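Local structure of Epf (Streptococcus pyogenes, 4ES8) at residues 87-98 against 192-203; 218-229 against 307-315. The protein acts as a cell-surface adhesin of the bacterium, attaching to host cells through an N-terminal domain that contains a carbohydrate-binding module. All coordinates share one frame; numbering follows the deposited sequence. Where two conformers were deposited one is given.

Interaction 1: residues 87-98 against 192-203; sequences ARYKTSTTAPYS and SKVEKKPQGDLD. With ACT (acetate ion), chain E.
R88 holds D203 side-on: R88 NE lies 2.7 Å from D203 OD1 and NH2 2.9 Å from OD2. Both bonds use syn lone pairs, and the guanidinium and carboxylate planes are 15° apart. The pair sits on a non-hydrogen-bonded position between antiparallel strands at one end of a two-sheet beta domain, consistent with the carbohydrate-binding module of this adhesin, where each segment passes between sheets. D201 extends the salt-bridge network: D201 OD1 takes K90 NZ at 2.8 Å, while OD2 lies over one face of the R88 guanidinium, a long salt bridge (R88 NH1 to D201 OD2 3.7 Å) at which no N-H points. OXT of an acetate ion, probably from the crystallisation liquor, accepts from both R88 NH1 and K90 NZ and so bridges the two cations in the crystal. Y89 and L202 exchange backbone bonds in one sheet, as Y97 and V194 do in the other. Between the sheets, chi1 of -62° sets Y89 CG opposite the carbonyl carbon and directs the ring to V194, whose CG1 lies over one face, 4.0 Å from the centroid. P198 CG lies 4.1 Å from Y89 CB and also approaches K90 O. Y89 OH donates to S192 OG at 2.6 Å, in the ring plane.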
loop_
_atom_site.group_PDB
_atom_site.type_symbol
_atom_site.label_atom_id
_atom_site.label_comp_id
_atom_site.label_asym_id
_atom_site.label_seq_id
_atom_site.Cartn_x
_atom_site.Cartn_y
_atom_site.Cartn_z
ATOM N N ALA A 87 -0.254 15.467 17.717
ATOM C CA ALA A 87 -1.429 15.856 18.498
ATOM C C ALA A 87 -1.011 16.267 19.888
ATOM O O ALA A 87 -0.033 15.724 20.433
ATOM C CB ALA A 87 -2.420 14.703 18.586
ATOM N N ARG A 88 -1.757 17.212 20.462
ATOM C CA ARG A 88 -1.562 17.704 21.822
ATOM C C ARG A 88 -2.894 17.626 22.520
ATOM O O ARG A 88 -3.888 18.142 21.989
ATOM C CB ARG A 88 -1.025 19.143 21.833
ATOM C CG ARG A 88 -1.122 19.809 23.212
ATOM C CD ARG A 88 -0.369 21.129 23.266
ATOM N NE ARG A 88 1.062 20.905 23.154
ATOM C CZ ARG A 88 1.949 21.871 22.946
ATOM N NH1 ARG A 88 1.561 23.146 22.913
ATOM N NH2 ARG A 88 3.233 21.580 22.814
ATOM N N TYR A 89 -2.936 16.963 23.671
ATOM C CA TYR A 89 -4.154 16.877 24.505
ATOM C C TYR A 89 -4.027 17.880 25.660
ATOM O O TYR A 89 -3.008 17.891 26.368
ATOM C CB TYR A 89 -4.362 15.461 25.048
ATOM C CG TYR A 89 -4.566 14.435 23.965
ATOM C CD1 TYR A 89 -3.480 13.826 23.337
ATOM C CD2 TYR A 89 -5.848 14.099 23.530
ATOM C CE1 TYR A 89 -3.663 12.891 22.317
ATOM C CE2 TYR A 89 -6.041 13.159 22.524
ATOM C CZ TYR A 89 -4.947 12.556 21.923
ATOM O OH TYR A 89 -5.139 11.628 20.931
ATOM N N LYS A 90 -5.018 18.763 25.805
ATOM C CA LYS A 90 -5.002 19.790 26.847
ATOM C C LYS A 90 -5.708 19.310 28.096
ATOM O O LYS A 90 -6.501 18.380 28.045
ATOM C CB LYS A 90 -5.679 21.092 26.335
ATOM C CG LYS A 90 -5.124 21.615 25.001
ATOM C CD LYS A 90 -3.722 22.199 25.123
ATOM C CE LYS A 90 -3.712 23.518 25.883
ATOM N NZ LYS A 90 -2.327 24.090 25.982
ATOM N N THR A 91 -5.499 20.015 29.227
ATOM C CA THR A 91 -6.148 19.650 30.479
ATOM C C THR A 91 -7.685 19.755 30.388
ATOM O O THR A 91 -8.364 19.114 31.185
ATOM C CB THR A 91 -5.641 20.520 31.656
ATOM O OG1 THR A 91 -5.964 21.877 31.396
ATOM C CG2 THR A 91 -4.153 20.388 31.890
ATOM N N SER A 92 -8.218 20.579 29.462
ATOM C CA SER A 92 -9.677 20.732 29.334
ATOM C C SER A 92 -10.324 19.544 28.592
ATOM O O SER A 92 -11.555 19.458 28.544
ATOM C CB SER A 92 -10.007 22.041 28.633
ATOM O OG SER A 92 -9.410 22.092 27.353
ATOM N N THR A 93 -9.506 18.624 28.013
ATOM C CA THR A 93 -10.011 17.429 27.324
ATOM C C THR A 93 -10.934 16.636 28.233
ATOM O O THR A 93 -10.601 16.431 29.400
ATOM C CB THR A 93 -8.811 16.514 26.937
ATOM O OG1 THR A 93 -7.969 17.184 26.002
ATOM C CG2 THR A 93 -9.244 15.182 26.317
ATOM N N THR A 94 -12.072 16.158 27.698
ATOM C CA THR A 94 -12.945 15.247 28.421
ATOM C C THR A 94 -12.531 13.851 28.033
ATOM O O THR A 94 -12.695 13.464 26.875
ATOM C CB THR A 94 -14.429 15.514 28.123
ATOM O OG1 THR A 94 -14.749 16.853 28.507
ATOM C CG2 THR A 94 -15.366 14.503 28.837
ATOM N N ALA A 95 -12.011 13.092 28.983
ATOM C CA ALA A 95 -11.522 11.761 28.693
ATOM C C ALA A 95 -12.568 10.685 28.959
ATOM O O ALA A 95 -13.421 10.887 29.835
ATOM C CB ALA A 95 -10.263 11.491 29.513
ATOM N N PRO A 96 -12.506 9.522 28.268
ATOM C CA PRO A 96 -11.559 9.185 27.182
ATOM C C PRO A 96 -11.833 9.997 25.916
ATOM O O PRO A 96 -12.973 10.396 25.643
ATOM C CB PRO A 96 -11.777 7.677 26.940
ATOM C CG PRO A 96 -12.739 7.207 28.021
ATOM C CD PRO A 96 -13.472 8.429 28.494
ATOM N N TYR A 97 -10.763 10.264 25.165
ATOM C CA TYR A 97 -10.840 11.080 23.957
ATOM C C TYR A 97 -9.719 10.676 23.025
ATOM O O TYR A 97 -8.606 10.415 23.490
ATOM C CB TYR A 97 -10.721 12.548 24.356
ATOM C CG TYR A 97 -10.691 13.526 23.208
ATOM C CD1 TYR A 97 -11.860 13.901 22.557
ATOM C CD2 TYR A 97 -9.505 14.160 22.838
ATOM C CE1 TYR A 97 -11.845 14.851 21.537
ATOM C CE2 TYR A 97 -9.471 15.075 21.793
ATOM C CZ TYR A 97 -10.647 15.425 21.151
ATOM O OH TYR A 97 -10.647 16.368 20.151
ATOM N N SER A 98 -9.999 10.642 21.719
ATOM C CA SER A 98 -8.984 10.234 20.770
ATOM C C SER A 98 -8.890 11.159 19.575
ATOM O O SER A 98 -9.924 11.575 19.046
ATOM C CB SER A 98 -9.266 8.812 20.276
ATOM O OG SER A 98 -8.436 8.450 19.181
ATOM N N SER A 192 -4.279 8.091 18.463
ATOM C CA SER A 192 -3.816 8.192 19.852
ATOM C C SER A 192 -4.996 8.499 20.739
ATOM O O SER A 192 -6.052 8.923 20.256
ATOM C CB SER A 192 -2.719 9.247 20.001
ATOM O OG SER A 192 -3.136 10.542 19.602
ATOM N N LYS A 193 -4.839 8.262 22.043
ATOM C CA LYS A 193 -5.926 8.573 22.943
ATOM C C LYS A 193 -5.426 8.793 24.350
ATOM O O LYS A 193 -4.320 8.364 24.698
ATOM C CB LYS A 193 -7.012 7.485 22.898
ATOM C CG LYS A 193 -6.712 6.227 23.673
ATOM C CD LYS A 193 -8.001 5.395 23.811
ATOM C CE LYS A 193 -7.771 3.984 24.249
ATOM N NZ LYS A 193 -9.038 3.201 24.216
ATOM N N VAL A 194 -6.267 9.470 25.147
ATOM C CA VAL A 194 -6.065 9.626 26.588
ATOM C C VAL A 194 -7.243 8.935 27.258
ATOM O O VAL A 194 -8.376 9.058 26.780
ATOM C CB VAL A 194 -5.888 11.104 27.049
ATOM C CG1 VAL A 194 -4.566 11.665 26.527
ATOM C CG2 VAL A 194 -7.056 12.009 26.638
ATOM N N GLU A 195 -6.988 8.230 28.370
ATOM C CA GLU A 195 -8.029 7.551 29.154
ATOM C C GLU A 195 -8.471 8.392 30.317
ATOM O O GLU A 195 -9.569 8.181 30.829
ATOM C CB GLU A 195 -7.526 6.199 29.700
ATOM C CG GLU A 195 -7.154 5.203 28.626
ATOM C CD GLU A 195 -8.253 4.275 28.166
ATOM O OE1 GLU A 195 -9.450 4.617 28.324
ATOM O OE2 GLU A 195 -7.910 3.196 27.635
ATOM N N LYS A 196 -7.596 9.290 30.802
ATOM C CA LYS A 196 -7.951 10.126 31.931
ATOM C C LYS A 196 -7.623 11.569 31.590
ATOM O O LYS A 196 -6.861 11.836 30.661
ATOM C CB LYS A 196 -7.309 9.644 33.243
ATOM C CG LYS A 196 -5.812 9.762 33.353
ATOM C CD LYS A 196 -5.396 9.469 34.796
ATOM C CE LYS A 196 -3.964 9.021 34.887
ATOM N NZ LYS A 196 -3.652 8.391 36.197
ATOM N N LYS A 197 -8.262 12.498 32.288
ATOM C CA LYS A 197 -8.081 13.910 32.038
ATOM C C LYS A 197 -6.600 14.303 32.211
ATOM O O LYS A 197 -6.014 14.032 33.262
ATOM C CB LYS A 197 -8.979 14.719 32.977
ATOM C CG LYS A 197 -9.240 16.125 32.493
ATOM C CD LYS A 197 -10.494 16.735 33.167
ATOM C CE LYS A 197 -11.130 17.817 32.324
ATOM N NZ LYS A 197 -12.405 17.350 31.709
ATOM N N PRO A 198 -5.990 14.922 31.191
ATOM C CA PRO A 198 -4.587 15.384 31.340
ATOM C C PRO A 198 -4.421 16.418 32.452
ATOM O O PRO A 198 -5.323 17.224 32.732
ATOM C CB PRO A 198 -4.299 16.058 29.990
ATOM C CG PRO A 198 -5.269 15.388 29.026
ATOM C CD PRO A 198 -6.531 15.289 29.861
ATOM N N GLN A 199 -3.221 16.427 33.054
ATOM C CA GLN A 199 -2.861 17.409 34.079
ATOM C C GLN A 199 -1.848 18.422 33.516
ATOM O O GLN A 199 -1.453 19.383 34.194
ATOM C CB GLN A 199 -2.309 16.705 35.319
ATOM C CG GLN A 199 -3.366 15.848 36.032
ATOM C CD GLN A 199 -4.407 16.678 36.759
ATOM O OE1 GLN A 199 -4.164 17.819 37.170
ATOM N NE2 GLN A 199 -5.576 16.092 36.997
ATOM N N GLY A 200 -1.464 18.221 32.250
ATOM C CA GLY A 200 -0.626 19.153 31.495
ATOM C C GLY A 200 -0.716 18.816 30.020
ATOM O O GLY A 200 -1.374 17.838 29.662
ATOM N N ASP A 201 -0.066 19.608 29.159
ATOM C CA ASP A 201 -0.067 19.317 27.718
ATOM C C ASP A 201 0.546 17.953 27.457
ATOM O O ASP A 201 1.663 17.689 27.918
ATOM C CB ASP A 201 0.734 20.367 26.940
ATOM C CG ASP A 201 0.134 21.747 26.899
ATOM O OD1 ASP A 201 -1.074 21.881 27.207
ATOM O OD2 ASP A 201 0.867 22.689 26.542
ATOM N N LEU A 202 -0.179 17.090 26.731
ATOM C CA LEU A 202 0.354 15.765 26.404
ATOM C C LEU A 202 0.533 15.679 24.897
ATOM O O LEU A 202 -0.467 15.707 24.167
ATOM C CB LEU A 202 -0.582 14.645 26.899
ATOM C CG LEU A 202 -0.944 14.645 28.390
ATOM C CD1 LEU A 202 -1.766 13.406 28.726
ATOM C CD2 LEU A 202 0.326 14.708 29.311
ATOM N N ASP A 203 1.792 15.544 24.426
ATOM C CA ASP A 203 2.069 15.504 22.999
ATOM C C ASP A 203 2.464 14.140 22.466
ATOM O O ASP A 203 3.141 13.382 23.138
ATOM C CB ASP A 203 3.205 16.475 22.640
ATOM C CG ASP A 203 2.925 17.928 22.948
ATOM O OD1 ASP A 203 1.754 18.257 23.244
ATOM O OD2 ASP A 203 3.877 18.735 22.889
HETATM C C ACT E . -1.221 25.623 22.885
HETATM O O ACT E . -2.052 26.483 23.249
HETATM O OXT ACT E . -0.938 24.648 23.622
HETATM C CH3 ACT E . -0.465 25.885 21.592
HETATM O O HOH W 1 -3.153 21.792 28.996
HETATM O O HOH W 2 -7.572 18.301 34.053
#

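Interaction 2: residues 218-229 against 307-315; sequences SQLDKGVAYVGN and FFFEVGIDP
Y226 lies against the 312-315 backbone at one end of a small two-sheet beta-sandwich, consistent with the fibronectin-like domain of this adhesin; strands 219-224 and 307-310 are edge strands of its two sheets. Y226 CB is 3.9 Å from G312 O. With chi1 at -53°, CG stands beside the backbone N and the ring turns toward D314, whose CA sits over the centre of one face, 3.7 Å from the centroid, as a CH-pi contact. Along one side, CD1 approaches D314 N and CE1 meets P315 CD; on the other, the D314 carboxylate stacks over CD2 and CE2, its plane 15° from that of the ring. D314 OD1 accepts from K316 N, and a water links OD2 to N229 ND2. At the tip, Y226 OH ends 3.4 Å from P315 CD. At the base of this side chain the backbones are bridged: G312 N donates to A225 O at 2.9 Å, nearly straight at 171°, while the return bond from V227 N to G312 O is weak. Further along, the aromatic side chains of 307-310 pack on both backbone and side chains of 219-225. G223 CA lies 3.6 Å from the F309 centroid, where a CB would run into the ring, and A225 CB meets the ring edge. L220 CD2 touches F309 CD1, and L220 CB packs on F307. The F307 ring also lies over the 219-220 backbone, with F307 CZ 3.5 Å from Q219 CA.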
loop_
_atom_site.group_PDB
_atom_site.type_symbol
_atom_site.label_atom_id
_atom_site.label_comp_id
_atom_site.label_asym_id
_atom_site.label_seq_id
_atom_site.Cartn_x
_atom_site.Cartn_y
_atom_site.Cartn_z
ATOM N N SER A 218 4.857 -12.979 -9.823
ATOM C CA SER A 218 4.220 -14.273 -10.038
ATOM C C SER A 218 5.285 -15.279 -10.545
ATOM O O SER A 218 6.443 -14.912 -10.849
ATOM C CB SER A 218 3.094 -14.127 -11.051
ATOM O OG SER A 218 3.612 -13.674 -12.296
ATOM N N GLN A 219 4.867 -16.535 -10.652
ATOM C CA GLN A 219 5.729 -17.617 -11.120
ATOM C C GLN A 219 5.110 -18.298 -12.307
ATOM O O GLN A 219 3.891 -18.269 -12.457
ATOM C CB GLN A 219 5.974 -18.663 -10.010
ATOM C CG GLN A 219 6.710 -18.123 -8.785
ATOM C CD GLN A 219 5.765 -17.694 -7.695
ATOM O OE1 GLN A 219 4.796 -18.386 -7.375
ATOM N NE2 GLN A 219 6.048 -16.561 -7.072
ATOM N N LEU A 220 5.943 -18.940 -13.139
ATOM C CA LEU A 220 5.381 -19.670 -14.271
ATOM C C LEU A 220 4.897 -21.041 -13.765
ATOM O O LEU A 220 5.688 -21.804 -13.209
ATOM C CB LEU A 220 6.413 -19.857 -15.404
ATOM C CG LEU A 220 5.859 -20.554 -16.673
ATOM C CD1 LEU A 220 4.913 -19.650 -17.446
ATOM C CD2 LEU A 220 7.002 -21.056 -17.582
ATOM N N ASP A 221 3.605 -21.324 -13.944
ATOM C CA ASP A 221 3.000 -22.605 -13.584
ATOM C C ASP A 221 3.243 -23.569 -14.728
ATOM O O ASP A 221 3.719 -24.677 -14.503
ATOM C CB ASP A 221 1.494 -22.448 -13.293
ATOM C CG ASP A 221 0.814 -23.668 -12.691
ATOM O OD1 ASP A 221 1.528 -24.542 -12.137
ATOM O OD2 ASP A 221 -0.439 -23.708 -12.698
ATOM N N LYS A 222 2.949 -23.127 -15.966
ATOM C CA LYS A 222 3.180 -23.925 -17.175
ATOM C C LYS A 222 3.228 -23.029 -18.388
ATOM O O LYS A 222 2.627 -21.951 -18.415
ATOM C CB LYS A 222 2.134 -25.057 -17.351
ATOM C CG LYS A 222 0.694 -24.610 -17.555
ATOM C CD LYS A 222 -0.240 -25.782 -17.868
ATOM C CE LYS A 222 -1.629 -25.288 -18.203
ATOM N NZ LYS A 222 -2.540 -26.398 -18.585
ATOM N N GLY A 223 3.986 -23.463 -19.385
ATOM C CA GLY A 223 4.090 -22.736 -20.634
ATOM C C GLY A 223 3.711 -23.653 -21.773
ATOM O O GLY A 223 4.032 -24.847 -21.727
ATOM N N VAL A 224 2.988 -23.119 -22.772
ATOM C CA VAL A 224 2.593 -23.909 -23.945
ATOM C C VAL A 224 3.068 -23.179 -25.192
ATOM O O VAL A 224 2.683 -22.032 -25.439
ATOM C CB VAL A 224 1.065 -24.191 -23.973
ATOM C CG1 VAL A 224 0.634 -24.816 -25.305
ATOM C CG2 VAL A 224 0.647 -25.080 -22.803
ATOM N N ALA A 225 3.953 -23.842 -25.959
ATOM C CA ALA A 225 4.494 -23.334 -27.205
ATOM C C ALA A 225 4.659 -24.491 -28.161
ATOM O O ALA A 225 5.133 -25.554 -27.753
ATOM C CB ALA A 225 5.838 -22.651 -26.968
ATOM N N TYR A 226 4.272 -24.280 -29.416
ATOM C CA TYR A 226 4.413 -25.302 -30.454
ATOM C C TYR A 226 5.211 -24.743 -31.616
ATOM O O TYR A 226 5.072 -23.567 -31.959
ATOM C CB TYR A 226 3.025 -25.797 -30.934
ATOM C CG TYR A 226 2.101 -26.274 -29.829
ATOM C CD1 TYR A 226 2.492 -27.278 -28.949
ATOM C CD2 TYR A 226 0.810 -25.766 -29.707
ATOM C CE1 TYR A 226 1.637 -27.736 -27.946
ATOM C CE2 TYR A 226 -0.063 -26.232 -28.723
ATOM C CZ TYR A 226 0.353 -27.221 -27.848
ATOM O OH TYR A 226 -0.495 -27.666 -26.865
ATOM N N VAL A 227 6.060 -25.590 -32.236
ATOM C CA VAL A 227 6.873 -25.198 -33.405
ATOM C C VAL A 227 5.970 -24.586 -34.514
ATOM O O VAL A 227 4.872 -25.086 -34.747
ATOM C CB VAL A 227 7.691 -26.402 -33.951
ATOM C CG1 VAL A 227 8.888 -26.698 -33.060
ATOM C CG2 VAL A 227 6.822 -27.654 -34.102
ATOM N N GLY A 228 6.411 -23.478 -35.106
ATOM C CA GLY A 228 5.680 -22.776 -36.162
ATOM C C GLY A 228 4.409 -22.046 -35.758
ATOM O O GLY A 228 3.728 -21.479 -36.622
ATOM N N ASN A 229 4.092 -22.020 -34.440
ATOM C CA ASN A 229 2.899 -21.374 -33.898
ATOM C C ASN A 229 3.280 -20.071 -33.178
ATOM O O ASN A 229 4.137 -20.076 -32.287
ATOM C CB ASN A 229 2.163 -22.336 -32.969
ATOM C CG ASN A 229 0.743 -21.922 -32.620
ATOM O OD1 ASN A 229 0.445 -20.748 -32.382
ATOM N ND2 ASN A 229 -0.158 -22.888 -32.551
ATOM N N PHE A 307 12.452 -19.296 -15.136
ATOM C CA PHE A 307 11.593 -20.475 -15.350
ATOM C C PHE A 307 11.857 -21.022 -16.739
ATOM O O PHE A 307 12.178 -20.253 -17.647
ATOM C CB PHE A 307 10.107 -20.124 -15.218
ATOM C CG PHE A 307 9.755 -19.450 -13.917
ATOM C CD1 PHE A 307 9.682 -20.176 -12.737
ATOM C CD2 PHE A 307 9.557 -18.077 -13.863
ATOM C CE1 PHE A 307 9.398 -19.542 -11.526
ATOM C CE2 PHE A 307 9.244 -17.449 -12.658
ATOM C CZ PHE A 307 9.202 -18.184 -11.492
ATOM N N PHE A 308 11.692 -22.332 -16.922
ATOM C CA PHE A 308 11.927 -22.966 -18.222
ATOM C C PHE A 308 10.812 -23.917 -18.562
ATOM O O PHE A 308 10.253 -24.586 -17.680
ATOM C CB PHE A 308 13.263 -23.743 -18.211
ATOM C CG PHE A 308 14.470 -22.913 -17.869
ATOM C CD1 PHE A 308 15.188 -22.262 -18.863
ATOM C CD2 PHE A 308 14.866 -22.741 -16.541
ATOM C CE1 PHE A 308 16.301 -21.473 -18.542
ATOM C CE2 PHE A 308 15.961 -21.937 -16.220
ATOM C CZ PHE A 308 16.680 -21.317 -17.225
ATOM N N PHE A 309 10.522 -24.032 -19.863
ATOM C CA PHE A 309 9.554 -24.992 -20.350
ATOM C C PHE A 309 9.952 -25.366 -21.760
ATOM O O PHE A 309 10.605 -24.576 -22.452
ATOM C CB PHE A 309 8.094 -24.480 -20.272
ATOM C CG PHE A 309 7.728 -23.389 -21.251
ATOM C CD1 PHE A 309 8.007 -22.052 -20.966
ATOM C CD2 PHE A 309 7.078 -23.690 -22.448
ATOM C CE1 PHE A 309 7.674 -21.043 -21.879
ATOM C CE2 PHE A 309 6.706 -22.674 -23.339
ATOM C CZ PHE A 309 7.009 -21.359 -23.054
ATOM N N GLU A 310 9.544 -26.563 -22.189
ATOM C CA GLU A 310 9.871 -27.015 -23.536
ATOM C C GLU A 310 8.812 -26.696 -24.552
ATOM O O GLU A 310 7.620 -26.826 -24.281
ATOM C CB GLU A 310 10.071 -28.535 -23.545
ATOM C CG GLU A 310 11.428 -28.974 -23.011
ATOM C CD GLU A 310 11.678 -30.471 -23.058
ATOM O OE1 GLU A 310 10.937 -31.188 -23.771
ATOM O OE2 GLU A 310 12.637 -30.926 -22.393
ATOM N N VAL A 311 9.262 -26.389 -25.768
ATOM C CA VAL A 311 8.415 -26.295 -26.958
ATOM C C VAL A 311 7.989 -27.739 -27.261
ATOM O O VAL A 311 8.796 -28.655 -27.126
ATOM C CB VAL A 311 9.189 -25.667 -28.156
ATOM C CG1 VAL A 311 8.380 -25.722 -29.458
ATOM C CG2 VAL A 311 9.642 -24.246 -27.871
ATOM N N GLY A 312 6.753 -27.942 -27.658
ATOM C CA GLY A 312 6.312 -29.287 -28.009
ATOM C C GLY A 312 5.753 -29.355 -29.412
ATOM O O GLY A 312 5.887 -28.414 -30.197
ATOM N N ILE A 313 5.178 -30.509 -29.738
ATOM C CA ILE A 313 4.465 -30.783 -30.985
ATOM C C ILE A 313 2.985 -30.652 -30.628
ATOM O O ILE A 313 2.553 -31.259 -29.647
ATOM C CB ILE A 313 4.845 -32.188 -31.569
ATOM C CG1 ILE A 313 6.373 -32.328 -31.863
ATOM C CG2 ILE A 313 3.978 -32.573 -32.789
ATOM C CD1 ILE A 313 7.007 -31.337 -32.944
ATOM N N ASP A 314 2.231 -29.830 -31.378
ATOM C CA ASP A 314 0.801 -29.591 -31.155
ATOM C C ASP A 314 0.035 -30.934 -31.100
ATOM O O ASP A 314 0.021 -31.657 -32.101
ATOM C CB ASP A 314 0.232 -28.669 -32.251
ATOM C CG ASP A 314 -1.146 -28.091 -31.970
ATOM O OD1 ASP A 314 -1.935 -28.744 -31.243
ATOM O OD2 ASP A 314 -1.457 -27.016 -32.518
ATOM N N PRO A 315 -0.571 -31.300 -29.936
ATOM C CA PRO A 315 -1.256 -32.605 -29.842
ATOM C C PRO A 315 -2.583 -32.677 -30.615
ATOM O O PRO A 315 -3.278 -33.693 -30.491
ATOM C CB PRO A 315 -1.476 -32.783 -28.335
ATOM C CG PRO A 315 -1.557 -31.404 -27.804
ATOM C CD PRO A 315 -0.624 -30.576 -28.646
HETATM O O HOH W 3 4.969 -26.261 -24.544
HETATM O O HOH W 4 0.215 -25.540 -33.851
#

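Interactions 1 and 2 show how an elongated, two-domain N-terminal fragment of the adhesin holds paired sheets in different ways. They lie on opposite sides of the chain's centre, with their own centres about 65 Å apart and their nearest atoms about 36 Å apart, so they do not touch. In sequence they are in series: strand 202-213 leaves interaction 1 and is followed by strand 219-224 of interaction 2. Interaction 1 has a backbone pair in each sheet, with crossing loops and Y89 between them and charged side chains gathered on one face, whereas interaction 2 joins edge strands mainly through aromatic packing, with a single backbone bridge. The acetate belongs to interaction 1 alone and does not by itself mark a carbohydrate site.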